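Local coordinates for Glyco_hydro_cc domain-containing protein (Trichoderma gamsii, PDB 6UBD) that probably binds beta-1,3-glucan-type oligosaccharides, as a subgroup VII member of glycoside hydrolase family GH128, at residues G123-N128 against F158-T164; S166-T170 against Y193-L197; Y100-E106 against F169-F175. All coordinates share one frame; numbering follows the deposited sequence.

Interaction 1 (G123-N128 against F158-T164); sequences GVSLWN and FNQQQLT
The edge of the F158 ring points at one face of the W127 indole, an edge-to-face pair with planes at 81°. F158 CZ stands 3.5 Å above the indole plane of W127, displaced toward the rim of the ring, and lies 3.9 Å from W127 CG; N128 OD1 sits at the indole edge, in its plane. The leading edge of F158 also runs against the helix itself: F158 CE1 is 3.8 Å from V124 N, close to the plane of the phenyl ring. Both rings reach out on side chains whose CG is anti to the backbone N (F158 chi1 179°). L163 CD2 comes to W127 CD1 obliquely at 4.0 Å, while the indole NE1 is satisfied by K165 O. The contact packs helix 120-136 of the (beta/alpha)8-type barrel of this family against the end of helix 154-159 and the loop that follows, the helices that precede and follow strand 140-142 in the chain. Further out, V124 CG2 rests on Q161 CB at 3.7 Å, the two side chains crossing at about a right angle. N128 joins the loop through both ends of its amide. Its ND2 donates to Q162 O at 3.1 Å, almost straight and in both the amide plane and the carbonyl plane. N128 OD1 takes T164 N at 2.9 Å, the donor 47° above the carbonyl plane rather than on a lone pair; together the two bonds fix the amide's rotation.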
loop_
_atom_site.group_PDB
_atom_site.type_symbol
_atom_site.label_atom_id
_atom_site.label_comp_id
_atom_site.label_asym_id
_atom_site.label_seq_id
_atom_site.Cartn_x
_atom_site.Cartn_y
_atom_site.Cartn_z
ATOM N N GLY A 123 1.443 -18.916 0.987
ATOM C CA GLY A 123 2.011 -17.697 1.532
ATOM C C GLY A 123 3.164 -17.878 2.502
ATOM O O GLY A 123 4.148 -17.159 2.448
ATOM N N VAL A 124 2.980 -18.816 3.422
ATOM C CA VAL A 124 4.057 -19.103 4.413
ATOM C C VAL A 124 5.361 -19.560 3.717
ATOM O O VAL A 124 6.461 -19.038 4.036
ATOM C CB VAL A 124 3.615 -20.209 5.397
ATOM C CG1 VAL A 124 4.770 -20.744 6.210
ATOM C CG2 VAL A 124 2.459 -19.697 6.285
ATOM N N SER A 125 5.218 -20.411 2.691
ATOM C CA SER A 125 6.409 -20.935 1.991
ATOM C C SER A 125 7.144 -19.808 1.259
ATOM O O SER A 125 8.400 -19.674 1.352
ATOM C CB SER A 125 6.017 -22.018 1.005
ATOM O OG SER A 125 7.172 -22.554 0.339
ATOM N N LEU A 126 6.392 -18.918 0.597
ATOM C CA LEU A 126 7.005 -17.767 -0.138
ATOM C C LEU A 126 7.606 -16.787 0.854
ATOM O O LEU A 126 8.719 -16.256 0.610
ATOM C CB LEU A 126 5.951 -17.077 -1.004
ATOM C CG LEU A 126 5.433 -17.860 -2.205
ATOM C CD1 LEU A 126 4.054 -17.350 -2.622
ATOM C CD2 LEU A 126 6.446 -17.780 -3.361
ATOM N N TRP A 127 6.914 -16.510 1.939
ATOM C CA TRP A 127 7.401 -15.538 2.944
ATOM C C TRP A 127 8.729 -16.057 3.510
ATOM O O TRP A 127 9.750 -15.305 3.523
ATOM C CB TRP A 127 6.365 -15.341 4.066
ATOM C CG TRP A 127 6.786 -14.367 5.120
ATOM C CD1 TRP A 127 7.544 -14.586 6.235
ATOM C CD2 TRP A 127 6.490 -12.956 5.160
ATOM N NE1 TRP A 127 7.760 -13.429 6.959
ATOM C CE2 TRP A 127 7.038 -12.427 6.344
ATOM C CE3 TRP A 127 5.685 -12.103 4.373
ATOM C CZ2 TRP A 127 6.952 -11.057 6.671
ATOM C CZ3 TRP A 127 5.589 -10.733 4.689
ATOM C CH2 TRP A 127 6.196 -10.237 5.848
ATOM N N ASN A 128 8.779 -17.312 3.978
ATOM C CA ASN A 128 10.003 -17.816 4.615
ATOM C C ASN A 128 11.119 -17.940 3.575
ATOM O O ASN A 128 12.326 -17.763 3.932
ATOM C CB ASN A 128 9.741 -19.173 5.311
ATOM C CG ASN A 128 8.951 -19.040 6.598
ATOM O OD1 ASN A 128 8.876 -17.926 7.161
ATOM N ND2 ASN A 128 8.335 -20.163 7.009
ATOM N N PHE A 158 -2.449 -16.618 8.870
ATOM C CA PHE A 158 -1.021 -16.517 8.478
ATOM C C PHE A 158 -0.201 -16.169 9.716
ATOM O O PHE A 158 0.895 -16.710 9.916
ATOM C CB PHE A 158 -0.934 -15.420 7.389
ATOM C CG PHE A 158 0.453 -15.136 6.862
ATOM C CD1 PHE A 158 1.073 -15.970 5.952
ATOM C CD2 PHE A 158 1.137 -13.996 7.240
ATOM C CE1 PHE A 158 2.324 -15.677 5.443
ATOM C CE2 PHE A 158 2.384 -13.679 6.717
ATOM C CZ PHE A 158 3.005 -14.549 5.828
ATOM N N ASN A 159 -0.676 -15.243 10.538
ATOM C CA ASN A 159 0.038 -14.738 11.741
ATOM C C ASN A 159 0.237 -15.846 12.789
ATOM O O ASN A 159 1.140 -15.674 13.633
ATOM C CB ASN A 159 -0.756 -13.597 12.363
ATOM C CG ASN A 159 -0.053 -12.936 13.527
ATOM O OD1 ASN A 159 1.081 -12.468 13.347
ATOM N ND2 ASN A 159 -0.743 -12.773 14.655
ATOM N N GLN A 160 -0.548 -16.914 12.743
ATOM C CA GLN A 160 -0.440 -18.042 13.686
ATOM C C GLN A 160 0.519 -19.107 13.154
ATOM O O GLN A 160 0.764 -20.139 13.868
ATOM C CB GLN A 160 -1.798 -18.663 14.040
ATOM C CG GLN A 160 -2.669 -17.798 14.949
ATOM C CD GLN A 160 -1.997 -17.406 16.244
ATOM O OE1 GLN A 160 -1.543 -18.251 17.014
ATOM N NE2 GLN A 160 -2.034 -16.099 16.477
ATOM N N GLN A 161 1.126 -18.954 12.000
ATOM C CA GLN A 161 2.020 -19.966 11.412
ATOM C C GLN A 161 3.458 -19.722 11.841
ATOM O O GLN A 161 3.821 -18.663 12.400
ATOM C CB GLN A 161 1.911 -19.862 9.893
ATOM C CG GLN A 161 0.512 -20.052 9.368
ATOM C CD GLN A 161 -0.172 -21.274 9.916
ATOM O OE1 GLN A 161 -1.290 -21.152 10.481
ATOM N NE2 GLN A 161 0.437 -22.425 9.828
ATOM N N GLN A 162 4.338 -20.664 11.538
ATOM C CA GLN A 162 5.784 -20.597 11.858
ATOM C C GLN A 162 6.471 -19.763 10.765
ATOM O O GLN A 162 6.674 -20.274 9.644
ATOM C CB GLN A 162 6.354 -21.987 12.053
ATOM C CG GLN A 162 7.841 -22.007 12.330
ATOM C CD GLN A 162 8.389 -23.376 12.712
ATOM O OE1 GLN A 162 7.785 -24.427 12.470
ATOM N NE2 GLN A 162 9.531 -23.353 13.343
ATOM N N LEU A 163 6.741 -18.508 11.069
ATOM C CA LEU A 163 7.430 -17.581 10.164
ATOM C C LEU A 163 8.847 -17.425 10.699
ATOM O O LEU A 163 9.002 -17.140 11.883
ATOM C CB LEU A 163 6.691 -16.241 10.048
ATOM C CG LEU A 163 5.224 -16.286 9.624
ATOM C CD1 LEU A 163 4.628 -14.901 9.545
ATOM C CD2 LEU A 163 5.060 -16.977 8.277
ATOM N N THR A 164 9.829 -17.448 9.848
ATOM C CA THR A 164 11.231 -17.331 10.334
ATOM C C THR A 164 11.517 -15.964 10.942
ATOM O O THR A 164 12.290 -15.821 11.915
ATOM C CB THR A 164 12.206 -17.829 9.261
ATOM O OG1 THR A 164 12.172 -17.082 8.063
ATOM C CG2 THR A 164 11.859 -19.233 8.852
HETATM O O HOH W 1 13.560 -17.927 6.290
#

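Interaction 2 (S166-T170 against Y193-L197); sequences SWDFT and YQKPL
The ammonium group of K195 reaches across to W167 twice over. Its NZ donates to W167 O at 2.9 Å, tilted 20° from the carbonyl plane, and also lies over one indole face, 4.2 Å from the centroid of the five-membered ring and only 6° off its normal, a cation-pi contact. An extended chain beyond CG carries it there, with K195 CD passing W167 NE1 at 3.8 Å. That indole nitrogen is engaged elsewhere: W167 NE1 donates to T170 OG1 at 3.0 Å. T170 OG1 in turn donates to a water at 2.8 Å, and K195 N gives its hydrogen to the same water. Both segments run into neighbouring parallel strands of the barrel, 170-176 and 197-206, which helix 179-193 joins in a beta-alpha-beta crossover. Their pairing starts where T170 N donates to P196 O at 2.9 Å, and T170 faces L197 across the bridge. T170 CB and L197 CD2 touch at 3.9 Å on the side covered by Y189. W167 and Y193 meet obliquely through W167 CZ2, while Y193 OH is hydrogen-bonded to E152 OE2, and D168 OD2 to L141 N.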
loop_
_atom_site.group_PDB
_atom_site.type_symbol
_atom_site.label_atom_id
_atom_site.label_comp_id
_atom_site.label_asym_id
_atom_site.label_seq_id
_atom_site.Cartn_x
_atom_site.Cartn_y
_atom_site.Cartn_z
ATOM N N SER A 166 8.777 -12.448 11.634
ATOM C CA SER A 166 7.464 -11.761 11.433
ATOM C C SER A 166 7.659 -10.380 10.795
ATOM O O SER A 166 8.786 -9.917 10.534
ATOM C CB SER A 166 6.677 -11.727 12.697
ATOM O OG SER A 166 5.352 -11.265 12.466
ATOM N N TRP A 167 6.551 -9.704 10.504
ATOM C CA TRP A 167 6.582 -8.348 9.913
ATOM C C TRP A 167 6.795 -7.275 10.984
ATOM O O TRP A 167 6.570 -7.437 12.163
ATOM C CB TRP A 167 5.336 -8.064 9.088
ATOM C CG TRP A 167 4.014 -8.094 9.780
ATOM C CD1 TRP A 167 3.375 -7.020 10.327
ATOM C CD2 TRP A 167 3.112 -9.196 9.854
ATOM N NE1 TRP A 167 2.141 -7.400 10.771
ATOM C CE2 TRP A 167 1.935 -8.727 10.493
ATOM C CE3 TRP A 167 3.210 -10.554 9.481
ATOM C CZ2 TRP A 167 0.859 -9.582 10.722
ATOM C CZ3 TRP A 167 2.119 -11.355 9.689
ATOM C CH2 TRP A 167 0.955 -10.855 10.277
ATOM N N ASP A 168 7.303 -6.121 10.516
ATOM C CA ASP A 168 7.505 -4.897 11.348
ATOM C C ASP A 168 6.306 -3.909 11.254
ATOM O O ASP A 168 5.996 -3.264 12.284
ATOM C CB ASP A 168 8.779 -4.235 10.874
ATOM C CG ASP A 168 10.039 -5.070 10.991
ATOM O OD1 ASP A 168 10.331 -5.438 12.159
ATOM O OD2 ASP A 168 10.598 -5.495 9.946
ATOM N N PHE A 169 5.649 -3.848 10.088
ATOM C CA PHE A 169 4.507 -2.934 9.888
ATOM C C PHE A 169 3.421 -3.746 9.176
ATOM O O PHE A 169 3.707 -4.568 8.298
ATOM C CB PHE A 169 4.894 -1.618 9.151
ATOM C CG PHE A 169 5.419 -1.770 7.740
ATOM C CD1 PHE A 169 6.779 -1.914 7.469
ATOM C CD2 PHE A 169 4.563 -1.752 6.656
ATOM C CE1 PHE A 169 7.227 -1.951 6.155
ATOM C CE2 PHE A 169 5.005 -1.842 5.351
ATOM C CZ PHE A 169 6.346 -1.904 5.110
ATOM N N THR A 170 2.163 -3.480 9.561
ATOM C CA THR A 170 0.997 -4.175 9.027
ATOM C C THR A 170 0.513 -3.375 7.796
ATOM O O THR A 170 0.136 -2.127 7.954
ATOM C CB THR A 170 -0.124 -4.284 10.065
ATOM O OG1 THR A 170 0.397 -5.001 11.213
ATOM C CG2 THR A 170 -1.297 -5.058 9.523
ATOM N N TYR A 193 -3.270 -6.768 15.636
ATOM C CA TYR A 193 -1.838 -7.072 15.360
ATOM C C TYR A 193 -0.873 -6.235 16.187
ATOM O O TYR A 193 0.307 -6.600 16.279
ATOM C CB TYR A 193 -1.569 -7.107 13.857
ATOM C CG TYR A 193 -2.444 -8.096 13.122
ATOM C CD1 TYR A 193 -2.142 -9.466 13.131
ATOM C CD2 TYR A 193 -3.576 -7.690 12.409
ATOM C CE1 TYR A 193 -2.986 -10.384 12.532
ATOM C CE2 TYR A 193 -4.419 -8.609 11.792
ATOM C CZ TYR A 193 -4.114 -9.966 11.853
ATOM O OH TYR A 193 -4.911 -10.898 11.287
ATOM N N GLN A 194 -1.302 -5.067 16.689
ATOM C CA GLN A 194 -0.476 -4.375 17.719
ATOM C C GLN A 194 0.875 -3.882 17.152
ATOM O O GLN A 194 1.833 -3.742 17.924
ATOM C CB GLN A 194 -0.339 -5.267 18.966
ATOM C CG GLN A 194 -1.707 -5.496 19.619
ATOM C CD GLN A 194 -2.090 -4.476 20.668
ATOM O OE1 GLN A 194 -1.348 -4.194 21.628
ATOM N NE2 GLN A 194 -3.233 -3.834 20.483
ATOM N N LYS A 195 0.920 -3.617 15.836
ATOM C CA LYS A 195 2.085 -3.083 15.136
ATOM C C LYS A 195 1.680 -1.815 14.377
ATOM O O LYS A 195 0.532 -1.651 13.964
ATOM C CB LYS A 195 2.685 -4.136 14.200
ATOM C CG LYS A 195 3.276 -5.344 14.942
ATOM C CD LYS A 195 3.767 -6.498 14.070
ATOM C CE LYS A 195 4.418 -7.617 14.845
ATOM N NZ LYS A 195 4.800 -8.800 13.980
ATOM N N PRO A 196 2.672 -0.944 14.080
ATOM C CA PRO A 196 2.348 0.233 13.258
ATOM C C PRO A 196 1.745 -0.142 11.894
ATOM O O PRO A 196 2.080 -1.228 11.318
ATOM C CB PRO A 196 3.710 0.928 13.087
ATOM C CG PRO A 196 4.515 0.454 14.277
ATOM C CD PRO A 196 4.085 -0.953 14.508
ATOM N N LEU A 197 0.881 0.725 11.370
ATOM C CA LEU A 197 0.163 0.502 10.123
ATOM C C LEU A 197 0.753 1.297 8.964
ATOM O O LEU A 197 1.066 2.528 9.133
ATOM C CB LEU A 197 -1.300 0.926 10.318
ATOM C CG LEU A 197 -2.056 0.362 11.529
ATOM C CD1 LEU A 197 -3.445 0.978 11.620
ATOM C CD2 LEU A 197 -2.089 -1.215 11.543
HETATM O O HOH W 2 -0.958 -3.861 13.389
#

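Interaction 3 (Y100-E106 against F169-F175); sequences YVMGFNE and FTSIHIF
H173 ND1 donates to E106 OE2 at 2.7 Å, with an angle of 155° at the hydrogen. The carboxylate oxygen lies in the imidazole plane, but the approach on the glutamate is to the anti side and 26° out of the carboxylate plane, the two planes being 63° apart. E106 OE1 is hydrogen-bonded to S115 OG, so both oxygens are held. On the far side of the imidazole a water in the ring plane lies 2.8 Å from H173 NE2 and donates to N105 OD1 at 2.8 Å. N105 OD1 also comes to the ring edge directly, 3.3 Å from H173 CE1, brought there with CG anti to the backbone N. The edge of F175 closes on the carboxylate, and E201 of strand 197-206 touches N105, H173 and F175. Toward the N-terminal ends of the strands the contact turns apolar. M102 CG meets F169 at the ring edge, 4.1 Å from F169 CZ, and Y100 CD2 approaches F169 CE1 at 4.4 Å, while the F169 ring stacks on W198. The segments belong to next-but-one strands of the barrel, with 140-142 between them, and their side chains meet in its interior. The polar group lies toward the C-terminal side of the strands, consistent with sugar binding there as in related glycoside hydrolases. In-plane partners at both nitrogens fix the rotation of H173, which links E106 through the water to N105.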
loop_
_atom_site.group_PDB
_atom_site.type_symbol
_atom_site.label_atom_id
_atom_site.label_comp_id
_atom_site.label_asym_id
_atom_site.label_seq_id
_atom_site.Cartn_x
_atom_site.Cartn_y
_atom_site.Cartn_z
ATOM N N TYR A 100 12.857 -1.222 2.548
ATOM C CA TYR A 100 11.493 -1.615 2.938
ATOM C C TYR A 100 10.954 -2.607 1.898
ATOM O O TYR A 100 11.077 -2.327 0.690
ATOM C CB TYR A 100 10.566 -0.393 3.005
ATOM C CG TYR A 100 10.985 0.734 3.949
ATOM C CD1 TYR A 100 11.859 1.731 3.543
ATOM C CD2 TYR A 100 10.551 0.788 5.259
ATOM C CE1 TYR A 100 12.280 2.732 4.423
ATOM C CE2 TYR A 100 10.932 1.802 6.130
ATOM C CZ TYR A 100 11.837 2.773 5.717
ATOM O OH TYR A 100 12.268 3.778 6.562
ATOM N N VAL A 101 10.316 -3.699 2.374
ATOM C CA VAL A 101 9.722 -4.694 1.447
ATOM C C VAL A 101 8.355 -5.090 1.996
ATOM O O VAL A 101 8.265 -5.455 3.185
ATOM C CB VAL A 101 10.616 -5.875 1.155
ATOM C CG1 VAL A 101 11.030 -6.536 2.379
ATOM C CG2 VAL A 101 10.041 -6.916 0.189
ATOM N N MET A 102 7.359 -5.089 1.115
ATOM C CA MET A 102 6.014 -5.534 1.460
ATOM C C MET A 102 5.731 -6.944 0.895
ATOM O O MET A 102 6.113 -7.255 -0.265
ATOM C CB MET A 102 4.958 -4.557 0.889
ATOM C CG MET A 102 5.085 -3.094 1.355
ATOM S SD MET A 102 4.030 -1.924 0.560
ATOM C CE MET A 102 4.676 -1.873 -1.109
ATOM N N GLY A 103 4.895 -7.700 1.625
ATOM C CA GLY A 103 4.384 -8.976 1.135
ATOM C C GLY A 103 3.170 -8.879 0.224
ATOM O O GLY A 103 2.898 -7.782 -0.393
ATOM N N PHE A 104 2.450 -9.980 0.096
ATOM C CA PHE A 104 1.546 -10.237 -1.042
ATOM C C PHE A 104 0.401 -9.190 -1.118
ATOM O O PHE A 104 -0.134 -8.788 -0.077
ATOM C CB PHE A 104 0.990 -11.650 -1.015
ATOM C CG PHE A 104 2.017 -12.663 -0.565
ATOM C CD1 PHE A 104 3.165 -12.950 -1.325
ATOM C CD2 PHE A 104 1.910 -13.271 0.678
ATOM C CE1 PHE A 104 4.163 -13.808 -0.860
ATOM C CE2 PHE A 104 2.927 -14.098 1.148
ATOM C CZ PHE A 104 4.032 -14.355 0.396
ATOM N N ASN A 105 0.014 -8.943 -2.382
ATOM C CA ASN A 105 -1.120 -8.005 -2.634
ATOM C C ASN A 105 -2.459 -8.761 -2.695
ATOM O O ASN A 105 -2.732 -9.352 -3.738
ATOM C CB ASN A 105 -0.792 -7.191 -3.886
ATOM C CG ASN A 105 -1.812 -6.088 -4.158
ATOM O OD1 ASN A 105 -1.706 -5.061 -3.462
ATOM N ND2 ASN A 105 -2.833 -6.368 -4.959
ATOM N N GLU A 106 -3.241 -8.695 -1.619
ATOM C CA GLU A 106 -4.635 -9.246 -1.631
ATOM C C GLU A 106 -4.631 -10.751 -1.967
ATOM O O GLU A 106 -5.322 -11.209 -2.868
ATOM C CB GLU A 106 -5.506 -8.426 -2.605
ATOM C CG GLU A 106 -5.618 -6.918 -2.166
ATOM C CD GLU A 106 -6.594 -6.109 -2.996
ATOM O OE1 GLU A 106 -7.008 -6.597 -4.079
ATOM O OE2 GLU A 106 -6.893 -4.941 -2.570
ATOM N N PHE A 169 5.649 -3.848 10.088
ATOM C CA PHE A 169 4.507 -2.934 9.888
ATOM C C PHE A 169 3.421 -3.746 9.176
ATOM O O PHE A 169 3.707 -4.568 8.298
ATOM C CB PHE A 169 4.894 -1.618 9.151
ATOM C CG PHE A 169 5.419 -1.770 7.740
ATOM C CD1 PHE A 169 6.779 -1.914 7.469
ATOM C CD2 PHE A 169 4.563 -1.752 6.656
ATOM C CE1 PHE A 169 7.227 -1.951 6.155
ATOM C CE2 PHE A 169 5.005 -1.842 5.351
ATOM C CZ PHE A 169 6.346 -1.904 5.110
ATOM N N THR A 170 2.163 -3.480 9.561
ATOM C CA THR A 170 0.997 -4.175 9.027
ATOM C C THR A 170 0.513 -3.375 7.796
ATOM O O THR A 170 0.136 -2.127 7.954
ATOM C CB THR A 170 -0.124 -4.284 10.065
ATOM O OG1 THR A 170 0.397 -5.001 11.213
ATOM C CG2 THR A 170 -1.297 -5.058 9.523
ATOM N N SER A 171 0.492 -3.922 6.601
ATOM C CA SER A 171 0.004 -3.243 5.362
ATOM C C SER A 171 -1.487 -3.445 5.278
ATOM O O SER A 171 -1.983 -4.595 5.367
ATOM C CB SER A 171 0.652 -3.901 4.133
ATOM O OG SER A 171 2.053 -3.891 4.189
ATOM N N ILE A 172 -2.246 -2.343 5.068
ATOM C CA ILE A 172 -3.729 -2.353 4.935
ATOM C C ILE A 172 -4.190 -1.599 3.690
ATOM O O ILE A 172 -3.517 -0.653 3.244
ATOM C CB ILE A 172 -4.411 -1.903 6.260
ATOM C CG1 ILE A 172 -4.324 -0.391 6.497
ATOM C CG2 ILE A 172 -3.818 -2.730 7.426
ATOM C CD1 ILE A 172 -5.140 0.058 7.740
ATOM N N HIS A 173 -5.305 -2.051 3.162
ATOM C CA HIS A 173 -5.994 -1.381 2.036
ATOM C C HIS A 173 -7.308 -0.806 2.587
ATOM O O HIS A 173 -8.080 -1.541 3.194
ATOM C CB HIS A 173 -6.295 -2.392 0.913
ATOM C CG HIS A 173 -5.075 -2.745 0.109
ATOM N ND1 HIS A 173 -5.155 -3.548 -1.038
ATOM C CD2 HIS A 173 -3.788 -2.338 0.236
ATOM C CE1 HIS A 173 -3.916 -3.624 -1.548
ATOM N NE2 HIS A 173 -3.070 -2.897 -0.812
ATOM N N ILE A 174 -7.563 0.504 2.371
ATOM C CA ILE A 174 -8.830 1.154 2.850
ATOM C C ILE A 174 -9.669 1.636 1.646
ATOM O O ILE A 174 -9.243 2.575 0.923
ATOM C CB ILE A 174 -8.465 2.279 3.817
ATOM C CG1 ILE A 174 -7.743 1.760 5.064
ATOM C CG2 ILE A 174 -9.782 3.000 4.218
ATOM C CD1 ILE A 174 -7.414 2.781 6.147
ATOM N N PHE A 175 -10.745 0.932 1.416
ATOM C CA PHE A 175 -11.725 1.227 0.339
ATOM C C PHE A 175 -13.045 1.384 1.068
ATOM O O PHE A 175 -13.750 0.424 1.345
ATOM C CB PHE A 175 -11.744 0.141 -0.725
ATOM C CG PHE A 175 -10.419 -0.076 -1.402
ATOM C CD1 PHE A 175 -9.816 0.942 -2.121
ATOM C CD2 PHE A 175 -9.823 -1.323 -1.383
ATOM C CE1 PHE A 175 -8.628 0.727 -2.767
ATOM C CE2 PHE A 175 -8.592 -1.528 -2.000
ATOM C CZ PHE A 175 -7.968 -0.481 -2.678
HETATM O O HOH W 3 -0.559 -2.988 -1.934
#

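Interaction 3 is the buried core of the three, lying near the centre of the chain, where side chains of two strands and of the loop after one of them meet inside the barrel. Interactions 1 and 2 are partly buried and lie farther out: one joins a helix to a neighbouring helix end and loop, the other brings two strand entrances together. Interactions 2 and 3 share F169 and T170; strand 170-176 pairs with 197-206 at T170 and points S171 and H173 toward 100-106. F158 and W127 of interaction 1 pack on W167 of interaction 2, and F104 of 100-106 packs on G123, L126 and W127. Aromatic packing and an amide serve interaction 1, a lysine and backbone pairing interaction 2, a histidine–carboxylate bond interaction 3.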